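Local atomic coordinates of ESSC (Geobacillus thermodenitrificans, PDB entry 5FWH), a protein that probably takes part in bacterial type VII secretion, as the N-terminal forkhead-associated (FHA) region of an FtsK/SpoIIIE-type ATPase. Residues M1-L7 with M84-G90; Y8-Q13 with V34-F39; V25-Q29 with F39-N43; S55-V59 with G67-P71. All coordinates share one frame; numbering follows the deposited sequence.

Contact 1. Residues M1-L7 with M84-G90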
loop_
_atom_site.group_PDB
_atom_site.type_symbol
_atom_site.label_atom_id
_atom_site.label_comp_id
_atom_site.label_asym_id
_atom_site.label_seq_id
_atom_site.Cartn_x
_atom_site.Cartn_y
_atom_site.Cartn_z
HETATM N N MSE A 1 -12.569 -3.101 -2.867
HETATM C CA MSE A 1 -11.892 -3.472 -1.598
HETATM C C MSE A 1 -11.857 -2.243 -0.700
HETATM O O MSE A 1 -11.913 -1.104 -1.155
HETATM C CB MSE A 1 -10.456 -4.017 -1.801
HETATM C CG MSE A 1 -10.281 -5.183 -2.797
HETATM SE SE MSE A 1 -9.695 -6.933 -2.009
HETATM C CE MSE A 1 -7.878 -7.319 -2.710
ATOM N N SER A 2 -11.773 -2.526 0.589
ATOM C CA SER A 2 -11.587 -1.580 1.669
ATOM C C SER A 2 -10.395 -2.197 2.401
ATOM O O SER A 2 -10.460 -3.338 2.909
ATOM C CB SER A 2 -12.831 -1.586 2.562
ATOM O OG SER A 2 -12.661 -0.816 3.746
ATOM N N GLN A 3 -9.266 -1.504 2.384
ATOM C CA GLN A 3 -8.124 -2.077 3.001
ATOM C C GLN A 3 -7.501 -1.115 3.998
ATOM O O GLN A 3 -7.537 0.109 3.811
ATOM C CB GLN A 3 -7.132 -2.498 1.949
ATOM C CG GLN A 3 -7.704 -3.621 1.080
ATOM C CD GLN A 3 -6.741 -4.140 0.018
ATOM O OE1 GLN A 3 -6.577 -5.370 -0.153
ATOM N NE2 GLN A 3 -6.156 -3.236 -0.738
ATOM N N LEU A 4 -6.988 -1.696 5.072
ATOM C CA LEU A 4 -6.063 -0.938 5.930
ATOM C C LEU A 4 -4.683 -1.440 5.775
ATOM O O LEU A 4 -4.390 -2.643 5.645
ATOM C CB LEU A 4 -6.396 -0.897 7.430
ATOM C CG LEU A 4 -6.964 -2.052 8.232
ATOM C CD1 LEU A 4 -6.921 -1.654 9.688
ATOM C CD2 LEU A 4 -8.390 -2.348 7.816
ATOM N N TRP A 5 -3.834 -0.476 5.931
ATOM C CA TRP A 5 -2.421 -0.676 5.903
ATOM C C TRP A 5 -1.988 -0.474 7.293
ATOM O O TRP A 5 -2.303 0.562 7.886
ATOM C CB TRP A 5 -1.835 0.372 5.039
ATOM C CG TRP A 5 -2.550 0.475 3.765
ATOM C CD1 TRP A 5 -3.892 0.804 3.539
ATOM C CD2 TRP A 5 -1.968 0.353 2.533
ATOM N NE1 TRP A 5 -4.135 0.882 2.238
ATOM C CE2 TRP A 5 -2.981 0.546 1.576
ATOM C CE3 TRP A 5 -0.687 0.047 2.119
ATOM C CZ2 TRP A 5 -2.749 0.435 0.245
ATOM C CZ3 TRP A 5 -0.475 -0.054 0.820
ATOM C CH2 TRP A 5 -1.497 0.156 -0.115
ATOM N N VAL A 6 -1.229 -1.422 7.765
ATOM C CA VAL A 6 -0.594 -1.368 9.072
ATOM C C VAL A 6 0.971 -1.360 8.890
ATOM O O VAL A 6 1.584 -2.303 8.454
ATOM C CB VAL A 6 -1.072 -2.542 9.895
ATOM C CG1 VAL A 6 -0.415 -2.559 11.291
ATOM C CG2 VAL A 6 -2.597 -2.497 9.957
ATOM N N LEU A 7 1.534 -0.221 9.202
ATOM C CA LEU A 7 2.914 0.062 9.075
ATOM C C LEU A 7 3.542 0.163 10.465
ATOM O O LEU A 7 3.033 0.840 11.319
ATOM C CB LEU A 7 3.139 1.388 8.341
ATOM C CG LEU A 7 2.571 1.385 6.900
ATOM C CD1 LEU A 7 1.145 1.973 6.874
ATOM C CD2 LEU A 7 3.477 2.207 5.974
HETATM N N MSE A 84 3.447 3.159 15.286
HETATM C CA MSE A 84 2.719 2.414 14.231
HETATM C C MSE A 84 1.812 3.333 13.423
HETATM O O MSE A 84 1.104 4.134 14.012
HETATM C CB MSE A 84 1.936 1.255 14.929
HETATM C CG MSE A 84 0.619 0.938 14.264
HETATM SE SE MSE A 84 -0.463 -0.595 15.027
HETATM C CE MSE A 84 0.943 -1.812 15.634
ATOM N N THR A 85 1.747 3.191 12.097
ATOM C CA THR A 85 0.747 3.973 11.323
ATOM C C THR A 85 -0.340 3.041 10.726
ATOM O O THR A 85 -0.078 1.858 10.254
ATOM C CB THR A 85 1.492 4.809 10.243
ATOM O OG1 THR A 85 2.356 5.749 10.915
ATOM C CG2 THR A 85 0.540 5.552 9.329
ATOM N N ILE A 86 -1.586 3.506 10.840
ATOM C CA ILE A 86 -2.720 2.840 10.153
ATOM C C ILE A 86 -3.302 3.801 9.156
ATOM O O ILE A 86 -3.473 5.016 9.459
ATOM C CB ILE A 86 -3.887 2.477 11.082
ATOM C CG1 ILE A 86 -3.411 1.835 12.374
ATOM C CG2 ILE A 86 -4.890 1.589 10.321
ATOM C CD1 ILE A 86 -2.371 0.769 12.216
ATOM N N ALA A 87 -3.583 3.285 7.968
ATOM C CA ALA A 87 -4.095 4.115 6.933
ATOM C C ALA A 87 -5.257 3.337 6.339
ATOM O O ALA A 87 -5.283 2.087 6.399
ATOM C CB ALA A 87 -3.021 4.333 5.924
ATOM N N TRP A 88 -6.222 4.068 5.807
ATOM C CA TRP A 88 -7.381 3.478 5.237
ATOM C C TRP A 88 -7.539 4.002 3.845
ATOM O O TRP A 88 -7.408 5.195 3.610
ATOM C CB TRP A 88 -8.571 3.764 6.118
ATOM C CG TRP A 88 -9.831 3.099 5.706
ATOM C CD1 TRP A 88 -9.974 1.819 5.336
ATOM C CD2 TRP A 88 -11.138 3.691 5.629
ATOM N NE1 TRP A 88 -11.282 1.552 5.031
ATOM C CE2 TRP A 88 -12.026 2.682 5.223
ATOM C CE3 TRP A 88 -11.634 4.968 5.860
ATOM C CZ2 TRP A 88 -13.404 2.910 5.043
ATOM C CZ3 TRP A 88 -12.994 5.201 5.725
ATOM C CH2 TRP A 88 -13.869 4.179 5.295
ATOM N N SER A 89 -7.836 3.084 2.930
ATOM C CA SER A 89 -8.101 3.355 1.518
ATOM C C SER A 89 -9.464 3.959 1.230
ATOM O O SER A 89 -9.692 4.501 0.144
ATOM C CB SER A 89 -8.121 1.990 0.731
ATOM O OG SER A 89 -9.359 1.252 1.001
ATOM N N GLY A 90 -10.410 3.749 2.112
ATOM C CA GLY A 90 -11.777 4.106 1.824
ATOM C C GLY A 90 -12.441 2.919 1.151
ATOM O O GLY A 90 -11.808 1.893 0.867
#
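L7 and T85 exchange two backbone hydrogen bonds. The one from L7 N to T85 O is 2.8 Å long and almost straight, with 178° at the hydrogen. Strands 3-7 and 84-88 are the central pair of a four-stranded antiparallel sheet, one layer of the N-terminal β-sandwich of the FHA region. W5 and A87 form a second hydrogen-bonded pair, again with two bonds. The pairs V6–I86 and L4–W88 are non-hydrogen-bonded, and close CA-H...O contacts help there: I86 CA lies 3.2 Å from W5 O.

L4, V6, I86 and W88 share one face. I86 uses both of its branches. I86 CD1 touches both methyls of V6, 4.0 Å from V6 CG1. I86 CG2 meets L4 CD1 at 3.9 Å. I24 and I26 of the other sheet pack on this face, so it looks into the sandwich. On the other face W5 CB and A87 CB are 4.2 Å apart. The W5 indole is buried, and its NE1 has no partner in the model.

S89 and Q3 are also joined. S89 N donates to Q3 O. Q3 N donates to the hydroxyl, S89 OG, at 3.1 Å. The W88 indole turns toward S2, with CG anti to the backbone N (chi1 -175°). W88 NE1 then donates to S2 OG at 3.0 Å, in the ring plane and at 165°.

Contact 2. Residues Y8-Q13 with V34-F39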
loop_
_atom_site.group_PDB
_atom_site.type_symbol
_atom_site.label_atom_id
_atom_site.label_comp_id
_atom_site.label_asym_id
_atom_site.label_seq_id
_atom_site.Cartn_x
_atom_site.Cartn_y
_atom_site.Cartn_z
ATOM N N TYR A 8 4.675 -0.518 10.595
ATOM C CA TYR A 8 5.470 -0.545 11.834
ATOM C C TYR A 8 6.861 -1.107 11.489
ATOM O O TYR A 8 6.998 -1.882 10.494
ATOM C CB TYR A 8 4.774 -1.428 12.862
ATOM C CG TYR A 8 4.564 -2.832 12.371
ATOM C CD1 TYR A 8 3.522 -3.134 11.503
ATOM C CD2 TYR A 8 5.392 -3.869 12.776
ATOM C CE1 TYR A 8 3.310 -4.390 11.066
ATOM C CE2 TYR A 8 5.203 -5.146 12.305
ATOM C CZ TYR A 8 4.145 -5.394 11.461
ATOM O OH TYR A 8 3.928 -6.649 10.981
ATOM N N GLU A 9 7.890 -0.724 12.279
ATOM C CA GLU A 9 9.279 -1.071 11.991
ATOM C C GLU A 9 9.537 -0.918 10.481
ATOM O O GLU A 9 9.343 0.173 9.970
ATOM C CB GLU A 9 9.647 -2.457 12.532
ATOM C CG GLU A 9 9.356 -2.584 14.035
ATOM C CD GLU A 9 10.178 -3.636 14.802
ATOM O OE1 GLU A 9 11.330 -3.978 14.378
ATOM O OE2 GLU A 9 9.678 -4.117 15.856
ATOM N N THR A 10 9.921 -1.997 9.795
ATOM C CA THR A 10 10.219 -2.003 8.358
ATOM C C THR A 10 9.189 -2.863 7.557
ATOM O O THR A 10 9.508 -3.459 6.526
ATOM C CB THR A 10 11.627 -2.593 8.182
ATOM O OG1 THR A 10 11.675 -3.890 8.821
ATOM C CG2 THR A 10 12.684 -1.632 8.784
ATOM N N TYR A 11 7.981 -2.993 8.099
ATOM C CA TYR A 11 6.944 -3.851 7.544
ATOM C C TYR A 11 5.729 -3.016 7.226
ATOM O O TYR A 11 5.539 -1.953 7.834
ATOM C CB TYR A 11 6.541 -4.933 8.541
ATOM C CG TYR A 11 7.769 -5.732 8.908
ATOM C CD1 TYR A 11 8.384 -6.542 7.957
ATOM C CD2 TYR A 11 8.373 -5.586 10.173
ATOM C CE1 TYR A 11 9.571 -7.231 8.259
ATOM C CE2 TYR A 11 9.521 -6.270 10.483
ATOM C CZ TYR A 11 10.112 -7.086 9.526
ATOM O OH TYR A 11 11.236 -7.751 9.845
ATOM N N CYS A 12 4.937 -3.525 6.273
ATOM C CA CYS A 12 3.625 -3.000 6.008
ATOM C C CYS A 12 2.752 -4.237 5.790
ATOM O O CYS A 12 3.091 -5.065 4.926
ATOM C CB CYS A 12 3.668 -2.158 4.735
ATOM S SG CYS A 12 2.079 -1.439 4.220
ATOM N N GLN A 13 1.723 -4.405 6.609
ATOM C CA GLN A 13 0.685 -5.444 6.378
ATOM C C GLN A 13 -0.530 -4.750 5.817
ATOM O O GLN A 13 -0.851 -3.630 6.244
ATOM C CB GLN A 13 0.216 -6.045 7.663
ATOM C CG GLN A 13 1.250 -6.894 8.333
ATOM C CD GLN A 13 0.688 -7.727 9.468
ATOM O OE1 GLN A 13 -0.373 -8.372 9.360
ATOM N NE2 GLN A 13 1.442 -7.778 10.552
ATOM N N VAL A 34 -5.208 -8.515 12.943
ATOM C CA VAL A 34 -3.867 -8.199 12.421
ATOM C C VAL A 34 -2.914 -8.377 13.606
ATOM O O VAL A 34 -3.149 -7.763 14.661
ATOM C CB VAL A 34 -3.819 -6.756 11.837
ATOM C CG1 VAL A 34 -2.378 -6.357 11.504
ATOM C CG2 VAL A 34 -4.673 -6.619 10.592
ATOM N N THR A 35 -1.899 -9.239 13.432
ATOM C CA THR A 35 -0.955 -9.710 14.485
ATOM C C THR A 35 0.388 -9.011 14.313
ATOM O O THR A 35 1.115 -9.311 13.374
ATOM C CB THR A 35 -0.641 -11.254 14.390
ATOM O OG1 THR A 35 -1.824 -12.067 14.461
ATOM C CG2 THR A 35 0.346 -11.691 15.467
ATOM N N VAL A 36 0.696 -8.051 15.195
ATOM C CA VAL A 36 2.032 -7.498 15.350
ATOM C C VAL A 36 2.643 -8.057 16.636
ATOM O O VAL A 36 2.374 -7.565 17.735
ATOM C CB VAL A 36 2.004 -5.975 15.478
ATOM C CG1 VAL A 36 3.439 -5.459 15.564
ATOM C CG2 VAL A 36 1.204 -5.350 14.309
ATOM N N SER A 37 3.484 -9.072 16.495
ATOM C CA SER A 37 3.996 -9.795 17.666
ATOM C C SER A 37 5.141 -9.089 18.357
ATOM O O SER A 37 5.389 -9.338 19.539
ATOM C CB SER A 37 4.430 -11.210 17.281
ATOM O OG SER A 37 5.080 -11.147 16.038
ATOM N N SER A 38 5.830 -8.220 17.633
ATOM C CA SER A 38 6.957 -7.522 18.205
ATOM C C SER A 38 6.564 -6.387 19.169
ATOM O O SER A 38 7.449 -5.913 19.880
ATOM C CB SER A 38 7.845 -6.984 17.089
ATOM O OG SER A 38 7.136 -6.053 16.284
ATOM N N PHE A 39 5.285 -5.945 19.177
ATOM C CA PHE A 39 4.774 -4.916 20.096
ATOM C C PHE A 39 4.076 -5.510 21.359
ATOM O O PHE A 39 3.480 -6.604 21.290
ATOM C CB PHE A 39 3.767 -4.055 19.366
ATOM C CG PHE A 39 4.356 -3.054 18.407
ATOM C CD1 PHE A 39 5.603 -3.241 17.767
ATOM C CD2 PHE A 39 3.639 -1.906 18.120
ATOM C CE1 PHE A 39 6.101 -2.298 16.877
ATOM C CE2 PHE A 39 4.141 -0.956 17.232
ATOM C CZ PHE A 39 5.370 -1.148 16.611
#
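The Y8 ring is the tightly packed part of this contact. V36 CG1 sits over one face of it, 4.0 Å from the ring centroid and 24° off the normal. V36 CG1 is also 3.7 Å from Y8 CE2. The opposite face is backed by Y11 CB, from the same hairpin, so the ring is held between two aliphatic groups. Y8 also turns its edge toward the face of F39. This is a T-shaped pair, with centroids 6.0 Å apart and planes at 76°. At the root of the Y8 side chain, Y8 CB lies 3.8 Å from F39 CZ. V36 and F39 also touch M84, on a strand next to that of Y8.

The two segments bring together two turns. Residues Y8 to Y11 form a type II' turn that closes the β-hairpin of strands 3-8 and 11-16. V36 to F39 form a type I turn after strand 34-35. That strand belongs to the other sheet of the N-terminal β-sandwich of the FHA region, so the contact bridges the two layers at the loops.

Q13 clamps one side. Its amide NH2 donates twice, both times in the amide plane. Q13 NE2 reaches Y8 OH at 2.8 Å, which helps to fix the phenol. Q13 NE2 also reaches T35 O at 3.2 Å, from above that carbonyl plane. Q13 OE1 faces V34 CG1.

The E9 side is looser and exposed. There S38 OG donates to E9 OE2 at 3.2 Å, from well above the carboxylate plane. E9 OE2 also lies at the ring edge of F39, 4.1 Å from F39 CE1.

Contact 3. Residues V25-Q29 with F39-N43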
loop_
_atom_site.group_PDB
_atom_site.type_symbol
_atom_site.label_atom_id
_atom_site.label_comp_id
_atom_site.label_asym_id
_atom_site.label_seq_id
_atom_site.Cartn_x
_atom_site.Cartn_y
_atom_site.Cartn_z
ATOM N N VAL A 25 -9.442 -5.900 15.443
ATOM C CA VAL A 25 -8.462 -5.618 16.465
ATOM C C VAL A 25 -7.068 -6.010 15.955
ATOM O O VAL A 25 -6.840 -7.104 15.319
ATOM C CB VAL A 25 -8.790 -6.262 17.836
ATOM C CG1 VAL A 25 -9.039 -7.746 17.693
ATOM C CG2 VAL A 25 -7.662 -5.995 18.853
ATOM N N ILE A 26 -6.173 -5.070 16.218
ATOM C CA ILE A 26 -4.790 -5.187 15.927
ATOM C C ILE A 26 -4.187 -5.310 17.257
ATOM O O ILE A 26 -4.329 -4.385 18.103
ATOM C CB ILE A 26 -4.198 -3.888 15.281
ATOM C CG1 ILE A 26 -4.987 -3.519 14.038
ATOM C CG2 ILE A 26 -2.670 -4.007 15.031
ATOM C CD1 ILE A 26 -4.760 -2.085 13.589
ATOM N N GLY A 27 -3.431 -6.385 17.404
ATOM C CA GLY A 27 -2.780 -6.751 18.629
ATOM C C GLY A 27 -1.647 -7.708 18.354
ATOM O O GLY A 27 -1.183 -7.797 17.216
ATOM N N ASN A 28 -1.174 -8.399 19.401
ATOM C CA ASN A 28 0.011 -9.308 19.348
ATOM C C ASN A 28 -0.219 -10.825 19.560
ATOM O O ASN A 28 0.726 -11.618 19.679
ATOM C CB ASN A 28 1.084 -8.800 20.314
ATOM C CG ASN A 28 0.687 -8.925 21.772
ATOM O OD1 ASN A 28 -0.281 -9.578 22.102
ATOM N ND2 ASN A 28 1.475 -8.343 22.641
ATOM N N GLN A 29 -1.478 -11.217 19.575
ATOM C CA GLN A 29 -1.894 -12.625 19.559
ATOM C C GLN A 29 -2.168 -13.092 18.152
ATOM O O GLN A 29 -2.547 -12.310 17.318
ATOM C CB GLN A 29 -3.190 -12.768 20.329
ATOM C CG GLN A 29 -3.232 -12.130 21.721
ATOM C CD GLN A 29 -2.067 -12.514 22.625
ATOM O OE1 GLN A 29 -1.499 -13.622 22.535
ATOM N NE2 GLN A 29 -1.708 -11.587 23.524
ATOM N N PHE A 39 5.285 -5.945 19.177
ATOM C CA PHE A 39 4.774 -4.916 20.096
ATOM C C PHE A 39 4.076 -5.510 21.359
ATOM O O PHE A 39 3.480 -6.604 21.290
ATOM C CB PHE A 39 3.767 -4.055 19.366
ATOM C CG PHE A 39 4.356 -3.054 18.407
ATOM C CD1 PHE A 39 5.603 -3.241 17.767
ATOM C CD2 PHE A 39 3.639 -1.906 18.120
ATOM C CE1 PHE A 39 6.101 -2.298 16.877
ATOM C CE2 PHE A 39 4.141 -0.956 17.232
ATOM C CZ PHE A 39 5.370 -1.148 16.611
ATOM N N SER A 40 4.115 -4.742 22.456
ATOM C CA SER A 40 3.513 -5.008 23.791
ATOM C C SER A 40 1.985 -4.797 23.902
ATOM O O SER A 40 1.266 -5.552 24.577
ATOM C CB SER A 40 4.163 -4.019 24.813
ATOM O OG SER A 40 3.928 -2.591 24.514
ATOM N N PHE A 41 1.544 -3.674 23.316
ATOM C CA PHE A 41 0.192 -3.148 23.441
ATOM C C PHE A 41 -0.191 -2.936 24.931
ATOM O O PHE A 41 -1.325 -3.238 25.348
ATOM C CB PHE A 41 -0.820 -4.052 22.688
ATOM C CG PHE A 41 -0.592 -4.103 21.206
ATOM C CD1 PHE A 41 -1.027 -3.058 20.395
ATOM C CD2 PHE A 41 0.098 -5.150 20.646
ATOM C CE1 PHE A 41 -0.797 -3.080 19.040
ATOM C CE2 PHE A 41 0.338 -5.186 19.306
ATOM C CZ PHE A 41 -0.108 -4.154 18.492
ATOM N N ARG A 42 0.750 -2.396 25.705
ATOM C CA ARG A 42 0.493 -2.097 27.098
ATOM C C ARG A 42 -0.518 -0.950 27.268
ATOM O O ARG A 42 -1.261 -0.940 28.214
ATOM C CB ARG A 42 1.772 -1.817 27.845
ATOM C CG ARG A 42 1.759 -2.459 29.225
ATOM C CD ARG A 42 3.043 -2.180 30.009
ATOM N NE ARG A 42 4.203 -2.295 29.126
ATOM C CZ ARG A 42 4.705 -3.441 28.668
ATOM N NH1 ARG A 42 4.193 -4.626 29.027
ATOM N NH2 ARG A 42 5.749 -3.404 27.842
ATOM N N ASN A 43 -0.590 -0.011 26.340
ATOM C CA ASN A 43 -1.785 0.875 26.322
ATOM C C ASN A 43 -2.965 0.321 25.441
ATOM O O ASN A 43 -3.625 1.059 24.706
ATOM C CB ASN A 43 -1.450 2.398 26.092
ATOM C CG ASN A 43 -0.524 2.688 24.882
ATOM O OD1 ASN A 43 -0.342 1.866 23.981
ATOM N ND2 ASN A 43 0.051 3.913 24.863
#
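N28 ND2 donates to F39 O at 3.0 Å, with 164° at the hydrogen, the one hydrogen bond between the segments. The bond lies in the carbonyl plane and uses a lone pair of F39 O. The oxygen is also close to the amide plane of N28, so both flat groups are well placed for it. With N28 CG between the backbone N and the carbonyl carbon (chi1 68°), the amide is sent across to the loop.

The second kind of contact is a ring over backbone. The F41 ring lies on the backbone of G27. G27 CA is over the ring face in a CH-pi contact, 3.8 Å from the centroid. F41 CE2 comes to 3.3 Å from G27 C. Here the loop between strands 34-35 and 46-50 folds back on the end of strand 23-27, at one end of the N-terminal β-sandwich of the FHA region.

Apolar contacts complete the packing. F41 CD2 passes N28 CB at 3.8 Å, with the N28 amide nearly perpendicular to the ring. F41 CZ meets I26 CG2 at 4.3 Å. M84 of the facing sheet touches both I26 and F41.

Contact 4. Residues S55-V59 with G67-P71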
loop_
_atom_site.group_PDB
_atom_site.type_symbol
_atom_site.label_atom_id
_atom_site.label_comp_id
_atom_site.label_asym_id
_atom_site.label_seq_id
_atom_site.Cartn_x
_atom_site.Cartn_y
_atom_site.Cartn_z
ATOM N N SER A 55 -19.044 5.348 6.205
ATOM C CA SER A 55 -18.282 6.520 5.786
ATOM C C SER A 55 -16.885 6.619 6.444
ATOM O O SER A 55 -15.909 6.886 5.746
ATOM C CB SER A 55 -19.082 7.802 6.048
ATOM O OG SER A 55 -19.443 7.926 7.423
ATOM N N THR A 56 -16.785 6.388 7.759
ATOM C CA THR A 56 -15.507 6.507 8.455
ATOM C C THR A 56 -15.203 5.331 9.388
ATOM O O THR A 56 -16.083 4.544 9.704
ATOM C CB THR A 56 -15.426 7.849 9.195
ATOM O OG1 THR A 56 -14.233 7.886 9.973
ATOM C CG2 THR A 56 -16.593 8.046 10.109
ATOM N N LEU A 57 -13.937 5.201 9.808
ATOM C CA LEU A 57 -13.530 4.177 10.764
ATOM C C LEU A 57 -13.240 4.815 12.083
ATOM O O LEU A 57 -12.560 5.819 12.153
ATOM C CB LEU A 57 -12.288 3.439 10.282
ATOM C CG LEU A 57 -12.474 2.263 9.331
ATOM C CD1 LEU A 57 -13.587 2.490 8.344
ATOM C CD2 LEU A 57 -11.164 1.966 8.626
ATOM N N ALA A 58 -13.738 4.226 13.153
ATOM C CA ALA A 58 -13.444 4.747 14.469
ATOM C C ALA A 58 -12.206 3.961 14.917
ATOM O O ALA A 58 -12.110 2.757 14.681
ATOM C CB ALA A 58 -14.598 4.525 15.382
ATOM N N VAL A 59 -11.250 4.694 15.461
ATOM C CA VAL A 59 -10.030 4.155 15.965
ATOM C C VAL A 59 -10.078 4.355 17.473
ATOM O O VAL A 59 -10.201 5.490 17.996
ATOM C CB VAL A 59 -8.737 4.808 15.397
ATOM C CG1 VAL A 59 -7.507 4.124 16.017
ATOM C CG2 VAL A 59 -8.618 4.646 13.888
ATOM N N GLY A 67 -9.171 8.636 17.369
ATOM C CA GLY A 67 -9.286 9.209 16.029
ATOM C C GLY A 67 -10.423 8.627 15.216
ATOM O O GLY A 67 -11.152 7.731 15.643
ATOM N N GLU A 68 -10.593 9.185 14.042
ATOM C CA GLU A 68 -11.454 8.594 13.059
ATOM C C GLU A 68 -10.712 8.694 11.780
ATOM O O GLU A 68 -10.047 9.688 11.574
ATOM C CB GLU A 68 -12.744 9.373 12.944
ATOM C CG GLU A 68 -13.492 9.445 14.245
ATOM C CD GLU A 68 -14.892 10.015 14.085
ATOM O OE1 GLU A 68 -15.299 10.323 12.917
ATOM O OE2 GLU A 68 -15.579 10.143 15.135
ATOM N N LEU A 69 -10.809 7.684 10.928
ATOM C CA LEU A 69 -10.154 7.707 9.686
ATOM C C LEU A 69 -11.196 7.848 8.595
ATOM O O LEU A 69 -12.165 7.073 8.508
ATOM C CB LEU A 69 -9.321 6.418 9.461
ATOM C CG LEU A 69 -8.166 6.188 10.419
ATOM C CD1 LEU A 69 -7.708 4.767 10.325
ATOM C CD2 LEU A 69 -7.021 7.181 10.113
ATOM N N LYS A 70 -10.961 8.816 7.732
ATOM C CA LYS A 70 -11.725 8.977 6.520
ATOM C C LYS A 70 -10.966 8.276 5.433
ATOM O O LYS A 70 -9.801 7.886 5.607
ATOM C CB LYS A 70 -11.898 10.464 6.178
ATOM C CG LYS A 70 -12.560 11.250 7.297
ATOM C CD LYS A 70 -13.128 12.604 6.858
ATOM C CE LYS A 70 -12.228 13.382 5.888
ATOM N NZ LYS A 70 -10.874 13.702 6.430
ATOM N N PRO A 71 -11.636 8.058 4.305
ATOM C CA PRO A 71 -10.939 7.491 3.181
ATOM C C PRO A 71 -9.635 8.235 2.840
ATOM O O PRO A 71 -9.588 9.484 2.892
ATOM C CB PRO A 71 -11.972 7.634 2.064
ATOM C CG PRO A 71 -13.275 7.446 2.789
ATOM C CD PRO A 71 -13.072 8.251 4.012
#
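With chi1 at 174°, T56 OG1 points away from its own backbone N and lies above the L69 carbonyl. T56 OG1 donates to L69 O at 2.7 Å. It comes 68° out of the carbonyl plane, not on a lone pair. L57 N donates to the same L69 O at 2.9 Å, but in the plane. The oxygen is thus gripped twice, from two directions.

This is the open end of a β-hairpin, strands 57-60 and 65-69, at one margin of the five-stranded sheet of the N-terminal β-sandwich of the FHA region. L69 N returns a bond to L57 O. Nearer the turn, V59 N donates to G67 O at 3.0 Å, and the return bond from G67 N to V59 O is long and weak.

L57, V59 and L69 point to the inner face. V59 CG2 packs on L69 CD1 at 3.7 Å. L57 CB and L69 CB lie 4.3 Å apart. W88 of the facing sheet packs on L57.

On the other face E68 runs extended past T56. E68 CB touches T56 OG1 at 3.6 Å, and one carboxylate oxygen, E68 OE1, rests near the T56 methyl. The other oxygen, OE2, is hydrogen-bonded to Q65. Past the strands the P71 ring meets the S55 carbonyl, with P71 CD 3.6 Å from S55 O.

The chain starts in contact 1. Strand 3-8 pairs first with 11-16 through the hairpin; its other edge is paired when residues 84-90 return, so this contact closes the longest loop and the other three nest inside it. The first hairpin turn leads into contact 2, which closes when residues 34-39 arrive. Contact 3 opens at 25-29, within that loop, and ends at 39-43. Contacts 2 and 3 therefore cross, and they share F39. Contact 4 follows in series as a local hairpin, about 20 Å from contact 3 between centres. M84 of contact 1 touches residues of contacts 2 and 3, and W88 packs on contact 4. The two sheets of the sandwich are thus joined at both ends.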